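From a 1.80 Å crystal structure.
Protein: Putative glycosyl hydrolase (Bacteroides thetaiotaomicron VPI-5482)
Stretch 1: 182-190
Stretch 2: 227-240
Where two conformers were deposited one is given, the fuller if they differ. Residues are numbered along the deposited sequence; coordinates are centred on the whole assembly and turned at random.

Stretch 1 (182-190) YRLADGTFA
Stretch 2 227-240: AEAVKQFLQFADRM

Two salt bridges bracket a compact loop docked on a helix. At one end R183 (chi1 m, chi2 t, chi3 t) reaches E228 edge-on, NH1 to OE2 2.9 Å; at the other D186 (chi1 p) meets the guanidinium edge of R239 (m, t, t), its OD2 lying 2.9 Å from NH2 and 3.1 Å from NH1.

Between them, glutamine amides read the loop backbone. Q232 (chi1 m, chi2 m) leaves the helix sideways, but its end comes nearer the loop and uses both amide atoms: NE2 donates to G187 O at 2.9 Å, while OE1 accepts from F189 N at 3.0 Å and 170°. E228 (t, p) steadies this amide, its OE2 accepting from Q232 NE2 at 2.9 Å. One turn on, Q235 (m, t) sends NE2 to D186 O at 3.0 Å and to T188 OG1 at 2.9 Å. Extended K231, all t, adds NZ to D186 O at 3.0 Å.

The loop is built to present these groups. A type I turn runs from L184 to G187, closed by G187 N to L184 O at 2.9 Å, and L184 N to T188 O, also 2.9 Å, ties its flanks. D186 OD1 accepts from T188 N at 3.0 Å and T188 OG1 at 2.6 Å, leaving OD2 for R239. G187, at phi/psi 98/-11, suits glycine: a CB would jam against the preceding carbonyl and clash with K231 NZ. T188 CA lies 5.6 Å from Q232 CA, the nearest approach of the backbones; the helix runs unbroken through 227-240.

Packing completes the 508 Å² interface, both sides summed; T188, F189, Q232 and F236 are all buried. T188 (m) sets CG2 over the F236 ring, 3.7 Å from its centroid, while F189 CB approaches F236 CZ at 4.1 Å. The F189 ring (chi1 m) takes Q232 CD over one face, and L184 CD1 covers the R239 guanidinium, 3.8 Å from NH2.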

# COMPACT_ATOMS: atom_id res chain seq x y z
N TYR A 182 2.14 -28.92 24.26
CA TYR A 182 1.20 -29.39 23.27
C TYR A 182 1.75 -29.18 21.85
O TYR A 182 2.43 -28.17 21.56
CB TYR A 182 -0.11 -28.62 23.37
CG TYR A 182 -1.18 -29.17 22.45
CD1 TYR A 182 -1.83 -30.35 22.75
CD2 TYR A 182 -1.54 -28.52 21.29
CE1 TYR A 182 -2.77 -30.88 21.89
CE2 TYR A 182 -2.50 -29.04 20.44
CZ TYR A 182 -3.10 -30.24 20.74
OH TYR A 182 -4.05 -30.79 19.93
N ARG A 183 1.47 -30.16 21.00
CA ARG A 183 1.91 -30.12 19.60
C ARG A 183 0.78 -30.59 18.70
O ARG A 183 -0.09 -31.36 19.12
CB ARG A 183 3.07 -31.07 19.40
CG ARG A 183 4.35 -30.72 20.17
CD ARG A 183 5.17 -31.91 20.26
NE ARG A 183 6.47 -31.83 20.95
CZ ARG A 183 7.67 -31.87 20.36
NH1 ARG A 183 7.80 -31.85 19.02
NH2 ARG A 183 8.77 -31.91 21.10
N LEU A 184 0.85 -30.18 17.44
CA LEU A 184 0.00 -30.73 16.39
C LEU A 184 0.36 -32.19 16.17
O LEU A 184 1.36 -32.67 16.72
CB LEU A 184 0.21 -29.97 15.06
CG LEU A 184 -0.15 -28.48 14.95
CD1 LEU A 184 0.01 -27.98 13.50
CD2 LEU A 184 -1.56 -28.19 15.47
N ALA A 185 -0.42 -32.91 15.36
CA ALA A 185 -0.15 -34.33 15.10
C ALA A 185 1.26 -34.55 14.54
O ALA A 185 1.95 -35.54 14.89
CB ALA A 185 -1.21 -34.92 14.15
N ASP A 186 1.71 -33.61 13.72
CA ASP A 186 3.01 -33.69 13.10
C ASP A 186 4.15 -33.21 13.99
O ASP A 186 5.29 -33.15 13.54
CB ASP A 186 3.02 -32.96 11.79
CG ASP A 186 3.02 -31.47 11.93
OD1 ASP A 186 2.94 -30.92 13.05
OD2 ASP A 186 3.07 -30.84 10.88
N GLY A 187 3.86 -32.86 15.24
CA GLY A 187 4.91 -32.53 16.21
C GLY A 187 5.14 -31.04 16.36
O GLY A 187 5.87 -30.62 17.24
N THR A 188 4.57 -30.22 15.48
CA THR A 188 4.77 -28.76 15.55
C THR A 188 4.25 -28.17 16.88
O THR A 188 3.13 -28.44 17.29
CB THR A 188 4.08 -28.01 14.39
OG1 THR A 188 4.30 -28.67 13.14
CG2 THR A 188 4.53 -26.51 14.37
N PHE A 189 5.09 -27.41 17.57
CA PHE A 189 4.64 -26.74 18.81
C PHE A 189 3.37 -25.94 18.50
O PHE A 189 3.38 -25.14 17.59
CB PHE A 189 5.70 -25.80 19.35
CG PHE A 189 6.98 -26.48 19.80
CD1 PHE A 189 6.95 -27.54 20.68
CD2 PHE A 189 8.22 -25.99 19.40
CE1 PHE A 189 8.15 -28.13 21.12
CE2 PHE A 189 9.40 -26.58 19.85
CZ PHE A 189 9.35 -27.63 20.68
N ALA A 190 2.31 -26.12 19.32
CA ALA A 190 1.00 -25.52 19.07
C ALA A 190 0.34 -25.10 20.38
O ALA A 190 0.86 -25.37 21.48
CB ALA A 190 0.10 -26.53 18.35
N ALA A 227 17.89 -31.90 14.29
CA ALA A 227 16.84 -32.30 13.40
C ALA A 227 15.51 -31.78 13.86
O ALA A 227 14.71 -31.36 13.03
CB ALA A 227 16.82 -33.82 13.20
N GLU A 228 15.23 -31.83 15.16
CA GLU A 228 13.93 -31.33 15.67
C GLU A 228 13.81 -29.84 15.50
O GLU A 228 12.75 -29.35 15.10
CB GLU A 228 13.74 -31.73 17.12
CG GLU A 228 12.37 -31.36 17.72
CD GLU A 228 11.20 -32.07 17.05
OE1 GLU A 228 11.42 -33.07 16.31
OE2 GLU A 228 10.06 -31.63 17.28
N ALA A 229 14.89 -29.10 15.76
CA ALA A 229 14.87 -27.64 15.53
C ALA A 229 14.53 -27.28 14.09
O ALA A 229 13.66 -26.42 13.81
CB ALA A 229 16.21 -27.03 15.96
N VAL A 230 15.17 -27.96 13.15
CA VAL A 230 14.88 -27.77 11.72
C VAL A 230 13.44 -28.18 11.33
O VAL A 230 12.75 -27.48 10.58
CB VAL A 230 15.93 -28.48 10.84
CG1 VAL A 230 15.53 -28.48 9.35
CG2 VAL A 230 17.30 -27.76 11.02
N LYS A 231 13.00 -29.31 11.84
CA LYS A 231 11.66 -29.81 11.57
C LYS A 231 10.62 -28.81 12.03
O LYS A 231 9.68 -28.50 11.31
CB LYS A 231 11.48 -31.13 12.33
CG LYS A 231 10.14 -31.82 12.06
CD LYS A 231 9.93 -33.08 12.91
CE LYS A 231 8.46 -33.65 12.70
NZ LYS A 231 8.01 -34.45 13.84
N GLN A 232 10.77 -28.30 13.25
CA GLN A 232 9.88 -27.23 13.71
C GLN A 232 9.92 -26.06 12.77
O GLN A 232 8.89 -25.53 12.33
CB GLN A 232 10.32 -26.74 15.09
CG GLN A 232 10.08 -27.76 16.20
CD GLN A 232 8.63 -28.04 16.51
OE1 GLN A 232 7.78 -27.19 16.32
NE2 GLN A 232 8.36 -29.24 17.03
N PHE A 233 11.12 -25.60 12.48
CA PHE A 233 11.22 -24.39 11.63
C PHE A 233 10.43 -24.57 10.35
O PHE A 233 9.65 -23.72 9.97
CB PHE A 233 12.67 -24.07 11.32
CG PHE A 233 12.85 -22.73 10.63
CD1 PHE A 233 12.74 -22.61 9.23
CD2 PHE A 233 13.14 -21.60 11.35
CE1 PHE A 233 12.88 -21.38 8.61
CE2 PHE A 233 13.26 -20.32 10.69
CZ PHE A 233 13.12 -20.23 9.36
N LEU A 234 10.64 -25.70 9.67
CA LEU A 234 10.06 -25.85 8.36
C LEU A 234 8.57 -26.16 8.42
O LEU A 234 7.79 -25.75 7.53
CB LEU A 234 10.80 -26.95 7.62
CG LEU A 234 12.29 -26.74 7.27
CD1 LEU A 234 12.83 -28.02 6.66
CD2 LEU A 234 12.51 -25.51 6.30
N GLN A 235 8.14 -26.83 9.47
CA GLN A 235 6.69 -27.13 9.64
C GLN A 235 5.89 -25.88 9.96
O GLN A 235 4.74 -25.74 9.54
CB GLN A 235 6.51 -28.25 10.70
CG GLN A 235 6.86 -29.62 10.12
CD GLN A 235 6.70 -30.80 11.04
OE1 GLN A 235 6.99 -31.93 10.62
NE2 GLN A 235 6.27 -30.58 12.29
N PHE A 236 6.47 -24.97 10.77
CA PHE A 236 5.90 -23.64 10.97
C PHE A 236 5.92 -22.87 9.65
O PHE A 236 4.92 -22.33 9.20
CB PHE A 236 6.69 -22.80 11.99
CG PHE A 236 6.29 -22.99 13.44
CD1 PHE A 236 5.24 -22.31 13.97
CD2 PHE A 236 7.03 -23.80 14.28
CE1 PHE A 236 4.88 -22.45 15.30
CE2 PHE A 236 6.64 -23.95 15.64
CZ PHE A 236 5.57 -23.28 16.13
N ALA A 237 7.08 -22.76 9.04
CA ALA A 237 7.20 -21.87 7.85
C ALA A 237 6.31 -22.30 6.69
O ALA A 237 5.76 -21.44 6.03
CB ALA A 237 8.69 -21.70 7.41
N ASP A 238 6.14 -23.61 6.49
CA ASP A 238 5.26 -24.15 5.42
C ASP A 238 3.90 -23.50 5.49
O ASP A 238 3.36 -22.99 4.48
CB ASP A 238 5.06 -25.66 5.60
CG ASP A 238 4.18 -26.27 4.50
OD1 ASP A 238 4.51 -26.02 3.32
OD2 ASP A 238 3.17 -26.95 4.84
N ARG A 239 3.38 -23.45 6.70
CA ARG A 239 2.02 -22.94 6.94
C ARG A 239 1.91 -21.43 7.10
O ARG A 239 0.93 -20.84 6.68
CB ARG A 239 1.49 -23.57 8.20
CG ARG A 239 1.36 -25.08 8.05
CD ARG A 239 1.01 -25.63 9.35
NE ARG A 239 0.64 -27.05 9.38
CZ ARG A 239 1.36 -28.03 9.92
NH1 ARG A 239 2.62 -27.85 10.34
NH2 ARG A 239 0.82 -29.24 9.98
N MSE A 240 2.91 -20.82 7.71
CA MSE A 240 2.81 -19.43 8.16
C MSE A 240 3.50 -18.42 7.24
O MSE A 240 3.09 -17.22 7.24
CB MSE A 240 3.27 -19.36 9.64
CG MSE A 240 2.43 -20.28 10.57
SE MSE A 240 2.75 -19.83 12.36
CE MSE A 240 1.34 -18.44 12.39